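Local coordinates for protein H127A/Y244A mutant of alginate lyase AlyC3 in complex with dimannuronate (Psychromonas sp., PDB 7C8F) that probably cleaves the polysaccharide alginate as a lyase of family PL7, and here holds a bound dimannuronate, at residues L29-A34 / L76-R81; G156-M161 / K196-K201. All blocks are in the same frame, centred on the assembly; numbering follows the deposited sequence. Where two conformers were deposited one is given.

Contact 1 of 2, residues L29-A34 / L76-R81; sequences LQISDA and LRNEVR. With BEM (beta-D-mannopyranuronic acid), chain D; MLI (malonate ion), chain F.
Leu29 and Val80 form a non-hydrogen-bonded pair of antiparallel strands. Leu29 CD1 lies 3.6 Å from Asn78 OD1. That buried oxygen has no polar partner in the model, while Asn78 ND2 bonds to Lys70 O. Gln30 and Glu79 are a hydrogen-bonded pair, with Gln30 N 2.9 Å from Glu79 O. On the opposite face of the sheet from Leu29, Gln30 NE2 donates to malonate O8 at 2.9 Å. Arg81 NE meets the same O8 at 2.8 Å, so amide and guanidinium share one oxygen of an ion probably taken from the crystallisation liquor. Ile31 runs beside Asn78, its CD1 3.5 Å from Asn78 OD1. Ser32 N bonds to Arg77 O. Ser32 OG, anti to the carbonyl carbon (chi1 -65°), accepts from Arg77 N at 3.1 Å in a nearly straight bond (172°); it also bonds to Asn40 O. Beyond this, Arg77 grips Glu79 side-on, NE to OE1 at 2.9 Å and NH2 to OE2. Lys239 also bridges to Glu79 OE1. Arg77 NH1 reaches mannuronate O6A at 3.3 Å. An alanine in place of Arg77 would probably leave the Glu79 carboxylate without one charged partner and the sugar carboxylate without this bond. The sequence RNEVR at residues 77 to 81 fits the R-x-E-x-R motif of PL7 lyases, on a strand of the jelly-roll fold from which Arg77 contacts the bound mannuronate.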
loop_
_atom_site.group_PDB
_atom_site.type_symbol
_atom_site.label_atom_id
_atom_site.label_comp_id
_atom_site.label_asym_id
_atom_site.label_seq_id
_atom_site.Cartn_x
_atom_site.Cartn_y
_atom_site.Cartn_z
ATOM N N LEU B 29 18.040 9.495 -18.683
ATOM C CA LEU B 29 19.077 8.470 -18.699
ATOM C C LEU B 29 19.647 8.342 -17.295
ATOM O O LEU B 29 20.041 9.343 -16.687
ATOM C CB LEU B 29 20.198 8.837 -19.677
ATOM C CG LEU B 29 21.324 7.806 -19.781
ATOM C CD1 LEU B 29 20.830 6.495 -20.412
ATOM C CD2 LEU B 29 22.496 8.374 -20.578
ATOM N N GLN B 30 19.641 7.124 -16.765
ATOM C CA GLN B 30 20.189 6.821 -15.447
ATOM C C GLN B 30 21.331 5.849 -15.686
ATOM O O GLN B 30 21.106 4.695 -16.067
ATOM C CB GLN B 30 19.112 6.222 -14.532
ATOM C CG GLN B 30 17.896 7.144 -14.384
ATOM C CD GLN B 30 16.867 6.677 -13.364
ATOM O OE1 GLN B 30 16.859 5.515 -12.939
ATOM N NE2 GLN B 30 15.987 7.596 -12.969
ATOM N N ILE B 31 22.544 6.344 -15.558
ATOM C CA ILE B 31 23.715 5.580 -15.903
ATOM C C ILE B 31 24.844 5.677 -14.899
ATOM O O ILE B 31 25.140 6.706 -14.420
ATOM C CB ILE B 31 24.188 6.025 -17.303
ATOM C CG1 ILE B 31 25.368 5.223 -17.816
ATOM C CG2 ILE B 31 24.474 7.505 -17.340
ATOM C CD1 ILE B 31 25.660 5.494 -19.247
ATOM N N SER B 32 25.439 4.548 -14.606
ATOM C CA SER B 32 26.540 4.482 -13.704
ATOM C C SER B 32 27.827 4.925 -14.386
ATOM O O SER B 32 27.981 4.800 -15.546
ATOM C CB SER B 32 26.731 3.024 -13.306
ATOM O OG SER B 32 25.664 2.520 -12.587
ATOM N N ASP B 33 28.733 5.439 -13.579
ATOM C CA ASP B 33 30.080 5.752 -13.994
ATOM C C ASP B 33 30.711 4.373 -13.739
ATOM O O ASP B 33 30.780 3.937 -12.653
ATOM C CB ASP B 33 30.678 6.821 -13.094
ATOM C CG ASP B 33 32.170 7.017 -13.292
ATOM O OD1 ASP B 33 32.802 6.301 -14.018
ATOM O OD2 ASP B 33 32.665 7.914 -12.651
ATOM N N ALA B 34 31.108 3.717 -14.806
ATOM C CA ALA B 34 31.645 2.365 -14.689
ATOM C C ALA B 34 32.834 2.309 -13.740
ATOM O O ALA B 34 33.067 1.277 -13.104
ATOM C CB ALA B 34 32.021 1.822 -16.069
ATOM N N LEU B 76 26.008 -2.355 -11.476
ATOM C CA LEU B 76 25.953 -1.095 -12.197
ATOM C C LEU B 76 24.920 -1.186 -13.319
ATOM O O LEU B 76 24.530 -2.274 -13.755
ATOM C CB LEU B 76 27.334 -0.693 -12.727
ATOM C CG LEU B 76 28.392 -0.382 -11.656
ATOM C CD1 LEU B 76 29.609 0.322 -12.262
ATOM C CD2 LEU B 76 27.803 0.467 -10.533
ATOM N N ARG B 77 24.449 -0.026 -13.765
ATOM C CA ARG B 77 23.324 -0.028 -14.688
ATOM C C ARG B 77 23.448 1.105 -15.688
ATOM O O ARG B 77 24.225 2.050 -15.514
ATOM C CB ARG B 77 21.977 -0.002 -13.944
ATOM C CG ARG B 77 21.901 0.945 -12.759
ATOM C CD ARG B 77 20.883 0.472 -11.707
ATOM N NE ARG B 77 19.690 -0.138 -12.296
ATOM C CZ ARG B 77 19.230 -1.345 -11.977
ATOM N NH1 ARG B 77 19.852 -2.073 -11.058
ATOM N NH2 ARG B 77 18.140 -1.824 -12.567
ATOM N N ASN B 78 22.645 0.997 -16.743
ATOM C CA ASN B 78 22.624 1.973 -17.825
ATOM C C ASN B 78 21.246 1.848 -18.476
ATOM O O ASN B 78 21.013 0.926 -19.262
ATOM C CB ASN B 78 23.744 1.681 -18.810
ATOM C CG ASN B 78 23.704 2.585 -20.020
ATOM O OD1 ASN B 78 22.925 3.534 -20.078
ATOM N ND2 ASN B 78 24.563 2.299 -21.001
ATOM N N GLU B 79 20.336 2.751 -18.122
ATOM C CA GLU B 79 18.940 2.558 -18.470
ATOM C C GLU B 79 18.267 3.869 -18.823
ATOM O O GLU B 79 18.528 4.905 -18.203
ATOM C CB GLU B 79 18.151 1.969 -17.286
ATOM C CG GLU B 79 18.566 0.554 -16.904
ATOM C CD GLU B 79 18.065 0.151 -15.535
ATOM O OE1 GLU B 79 18.184 0.953 -14.576
ATOM O OE2 GLU B 79 17.544 -0.974 -15.424
ATOM N N VAL B 80 17.382 3.813 -19.809
ATOM C CA VAL B 80 16.407 4.874 -20.027
ATOM C C VAL B 80 15.237 4.635 -19.080
ATOM O O VAL B 80 14.701 3.520 -19.009
ATOM C CB VAL B 80 15.947 4.883 -21.494
ATOM C CG1 VAL B 80 14.664 5.661 -21.658
ATOM C CG2 VAL B 80 17.039 5.467 -22.401
ATOM N N ARG B 81 14.847 5.674 -18.342
ATOM C CA ARG B 81 13.804 5.613 -17.320
ATOM C C ARG B 81 12.655 6.485 -17.805
ATOM O O ARG B 81 12.794 7.712 -17.874
ATOM C CB ARG B 81 14.346 6.077 -15.963
ATOM C CG ARG B 81 13.407 5.884 -14.766
ATOM C CD ARG B 81 12.423 7.049 -14.577
ATOM N NE ARG B 81 11.948 7.121 -13.187
ATOM C CZ ARG B 81 10.681 7.229 -12.800
ATOM N NH1 ARG B 81 10.395 7.307 -11.494
ATOM N NH2 ARG B 81 9.692 7.317 -13.687
HETATM C C1 BEM D . 17.153 -0.588 -6.459
HETATM C C2 BEM D . 16.483 -1.295 -5.295
HETATM O O2 BEM D . 15.077 -1.273 -5.459
HETATM C C3 BEM D . 16.995 -2.708 -5.184
HETATM O O3 BEM D . 16.288 -3.406 -4.207
HETATM C C4 BEM D . 16.920 -3.440 -6.515
HETATM O O4 BEM D . 17.710 -4.620 -6.409
HETATM C C5 BEM D . 17.507 -2.590 -7.618
HETATM O O5 BEM D . 16.976 -1.288 -7.655
HETATM C C6 BEM D . 17.141 -3.256 -8.883
HETATM O O6B BEM D . 16.160 -2.840 -9.499
HETATM O O6A BEM D . 17.921 -4.065 -9.358
HETATM O O1 BEM D . 16.571 0.682 -6.689
HETATM C C1 MLI F . 14.597 6.534 -8.954
HETATM C C2 MLI F . 15.854 7.344 -9.099
HETATM C C3 MLI F . 13.571 6.930 -9.970
HETATM O O6 MLI F . 16.900 6.752 -9.275
HETATM O O7 MLI F . 15.837 8.553 -9.041
HETATM O O8 MLI F . 13.861 6.880 -11.141
HETATM O O9 MLI F . 12.530 7.276 -9.535
HETATM O O HOH W 1 18.362 3.390 -12.624
HETATM O O HOH W 2 20.002 2.908 -14.204
#

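Contact 2 of 2, residues G156-M161 / K196-K201; sequences GHFWAM and KAPLNK
The last antiparallel pair between strands 157-163 and 189-196 is His157 with Lys196, at the edge where the second strand gives way to a loop. Lys196 passes over one face of the His157 imidazole. Its backbone N sits 3.5 Å above the ring plane, over the centre, and its CB makes a CH-pi contact at 4.1 Å from the centroid. The two side chains cross at about a right angle. His157 ND1 is held by Asp193, which helps to fix the ring. Gly156 O takes two bonds. Ala197 N donates to Gly156 O at 3.0 Å, nearly straight (171°) and in the carbonyl plane. Lys196 NZ donates to Gly156 O at 2.9 Å, tilted from that plane. The lysine chain bends at chi2, which turns CD, and at chi4 (70°), which turns NZ toward the backbone, where Lys196 NZ also bonds to Ala197 O at 2.6 Å. Gly156 has a positive phi, and a side-chain carbon there would crowd Lys196 NZ. In the fold, this is a corner of the jelly roll: strand 154-155 belongs to a small hairpin, and the chain turns at Gly156 into the large sheet. Inward of the corner, Ala197 CB lies 3.7 Å from the Phe158 ring centroid, over one face in a CH-pi contact. Pro198 CD approaches the same ring obliquely, 4.0 Å from Phe158 CE2. Phe205, from strand 203-210, meets the Phe158 ring edge-to-face, while Phe122 lies against it with strongly inclined planes.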
loop_
_atom_site.group_PDB
_atom_site.type_symbol
_atom_site.label_atom_id
_atom_site.label_comp_id
_atom_site.label_asym_id
_atom_site.label_seq_id
_atom_site.Cartn_x
_atom_site.Cartn_y
_atom_site.Cartn_z
ATOM N N GLY B 156 20.627 -19.984 -20.727
ATOM C CA GLY B 156 20.514 -18.988 -21.771
ATOM C C GLY B 156 19.099 -18.676 -22.204
ATOM O O GLY B 156 18.868 -18.379 -23.379
ATOM N N HIS B 157 18.139 -18.738 -21.283
ATOM C CA HIS B 157 16.780 -18.318 -21.592
ATOM C C HIS B 157 16.531 -16.894 -21.111
ATOM O O HIS B 157 17.197 -16.384 -20.205
ATOM C CB HIS B 157 15.750 -19.240 -20.928
ATOM C CG HIS B 157 15.577 -20.555 -21.621
ATOM N ND1 HIS B 157 14.347 -21.151 -21.782
ATOM C CD2 HIS B 157 16.481 -21.381 -22.202
ATOM C CE1 HIS B 157 14.502 -22.311 -22.410
ATOM N NE2 HIS B 157 15.785 -22.464 -22.690
ATOM N N PHE B 158 15.549 -16.271 -21.744
ATOM C CA PHE B 158 14.917 -15.070 -21.212
ATOM C C PHE B 158 13.872 -15.479 -20.184
ATOM O O PHE B 158 13.174 -16.484 -20.361
ATOM C CB PHE B 158 14.184 -14.352 -22.337
ATOM C CG PHE B 158 15.076 -13.755 -23.383
ATOM C CD1 PHE B 158 16.134 -12.926 -23.037
ATOM C CD2 PHE B 158 14.838 -14.015 -24.723
ATOM C CE1 PHE B 158 16.928 -12.350 -24.013
ATOM C CE2 PHE B 158 15.630 -13.443 -25.709
ATOM C CZ PHE B 158 16.684 -12.621 -25.349
ATOM N N TRP B 159 13.740 -14.680 -19.123
ATOM C CA TRP B 159 12.767 -14.947 -18.069
ATOM C C TRP B 159 12.106 -13.642 -17.659
ATOM O O TRP B 159 12.735 -12.581 -17.687
ATOM C CB TRP B 159 13.412 -15.529 -16.799
ATOM C CG TRP B 159 14.136 -16.818 -17.022
ATOM C CD1 TRP B 159 15.427 -16.956 -17.443
ATOM C CD2 TRP B 159 13.621 -18.142 -16.844
ATOM N NE1 TRP B 159 15.748 -18.291 -17.531
ATOM C CE2 TRP B 159 14.657 -19.035 -17.181
ATOM C CE3 TRP B 159 12.385 -18.657 -16.445
ATOM C CZ2 TRP B 159 14.499 -20.416 -17.132
ATOM C CZ3 TRP B 159 12.231 -20.051 -16.394
ATOM C CH2 TRP B 159 13.283 -20.900 -16.736
ATOM N N ALA B 160 10.845 -13.743 -17.244
ATOM C CA ALA B 160 10.169 -12.661 -16.529
ATOM C C ALA B 160 10.127 -13.019 -15.051
ATOM O O ALA B 160 9.525 -14.028 -14.668
ATOM C CB ALA B 160 8.752 -12.459 -17.059
ATOM N N MET B 161 10.793 -12.217 -14.229
ATOM C CA MET B 161 10.800 -12.388 -12.785
ATOM C C MET B 161 9.776 -11.408 -12.238
ATOM O O MET B 161 9.983 -10.192 -12.301
ATOM C CB MET B 161 12.192 -12.073 -12.239
ATOM C CG MET B 161 13.327 -12.841 -12.930
ATOM S SD MET B 161 13.130 -14.628 -12.766
ATOM C CE MET B 161 14.736 -15.223 -13.323
ATOM N N LYS B 196 14.300 -19.752 -25.033
ATOM C CA LYS B 196 15.732 -19.688 -25.292
ATOM C C LYS B 196 16.056 -18.428 -26.084
ATOM O O LYS B 196 15.381 -18.115 -27.069
ATOM C CB LYS B 196 16.146 -20.925 -26.102
ATOM C CG LYS B 196 17.598 -20.928 -26.553
ATOM C CD LYS B 196 18.556 -21.205 -25.404
ATOM C CE LYS B 196 19.975 -20.753 -25.741
ATOM N NZ LYS B 196 20.102 -19.255 -25.802
ATOM N N ALA B 197 17.079 -17.702 -25.683
ATOM C CA ALA B 197 17.474 -16.504 -26.398
ATOM C C ALA B 197 18.190 -16.949 -27.662
ATOM O O ALA B 197 19.018 -17.807 -27.608
ATOM C CB ALA B 197 18.384 -15.681 -25.546
ATOM N N PRO B 198 17.872 -16.355 -28.792
ATOM C CA PRO B 198 18.498 -16.802 -30.041
ATOM C C PRO B 198 19.809 -16.141 -30.279
ATOM O O PRO B 198 20.125 -15.194 -29.686
ATOM C CB PRO B 198 17.506 -16.344 -31.080
ATOM C CG PRO B 198 16.940 -15.103 -30.473
ATOM C CD PRO B 198 16.787 -15.420 -29.038
ATOM N N LEU B 199 20.580 -16.695 -31.181
ATOM C CA LEU B 199 21.861 -16.109 -31.515
ATOM C C LEU B 199 21.698 -15.263 -32.728
ATOM O O LEU B 199 20.997 -15.612 -33.630
ATOM C CB LEU B 199 22.912 -17.164 -31.786
ATOM C CG LEU B 199 22.662 -18.339 -32.721
ATOM C CD1 LEU B 199 21.227 -18.410 -33.179
ATOM C CD2 LEU B 199 23.630 -18.352 -33.900
ATOM N N ASN B 200 22.346 -14.134 -32.691
ATOM C CA ASN B 200 22.354 -13.196 -33.766
ATOM C C ASN B 200 20.982 -12.848 -34.260
ATOM O O ASN B 200 20.766 -12.704 -35.412
ATOM C CB ASN B 200 23.252 -13.718 -34.911
ATOM C CG ASN B 200 24.566 -14.250 -34.413
ATOM O OD1 ASN B 200 24.834 -15.430 -34.503
ATOM N ND2 ASN B 200 25.394 -13.388 -33.899
ATOM N N LYS B 201 20.058 -12.659 -33.338
ATOM C CA LYS B 201 18.694 -12.339 -33.720
ATOM C C LYS B 201 18.054 -11.543 -32.592
ATOM O O LYS B 201 18.307 -11.824 -31.416
ATOM C CB LYS B 201 17.897 -13.631 -33.932
ATOM C CG LYS B 201 16.478 -13.441 -34.405
ATOM C CD LYS B 201 15.696 -14.738 -34.264
ATOM C CE LYS B 201 14.258 -14.570 -34.725
ATOM N NZ LYS B 201 13.464 -15.810 -34.514
#

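In the fold
From the N terminus, contact 1 comes first. It brings strand 77-82 back to strand 27-31 and closes a loop that holds strands 42-44, 58-60 and 67-72. The chain then runs through strands 93-103, 119-129 and 143-148 before contact 2 opens. Contact 2 closes a second loop, which holds the Cys169-Cys183 disulfide, helix 185-188 and the sugar-pocket residues Lys170 and Tyr189. The two loops follow in series and neither nest nor cross. The centres of contacts 1 and 2 are about 22 Å apart. Both contacts reach one large antiparallel sheet, where strands 235-240, 242-245, 119-129 and 143-148 connect them. The loop of contact 2 then leads into strand 203-210 of the second sheet.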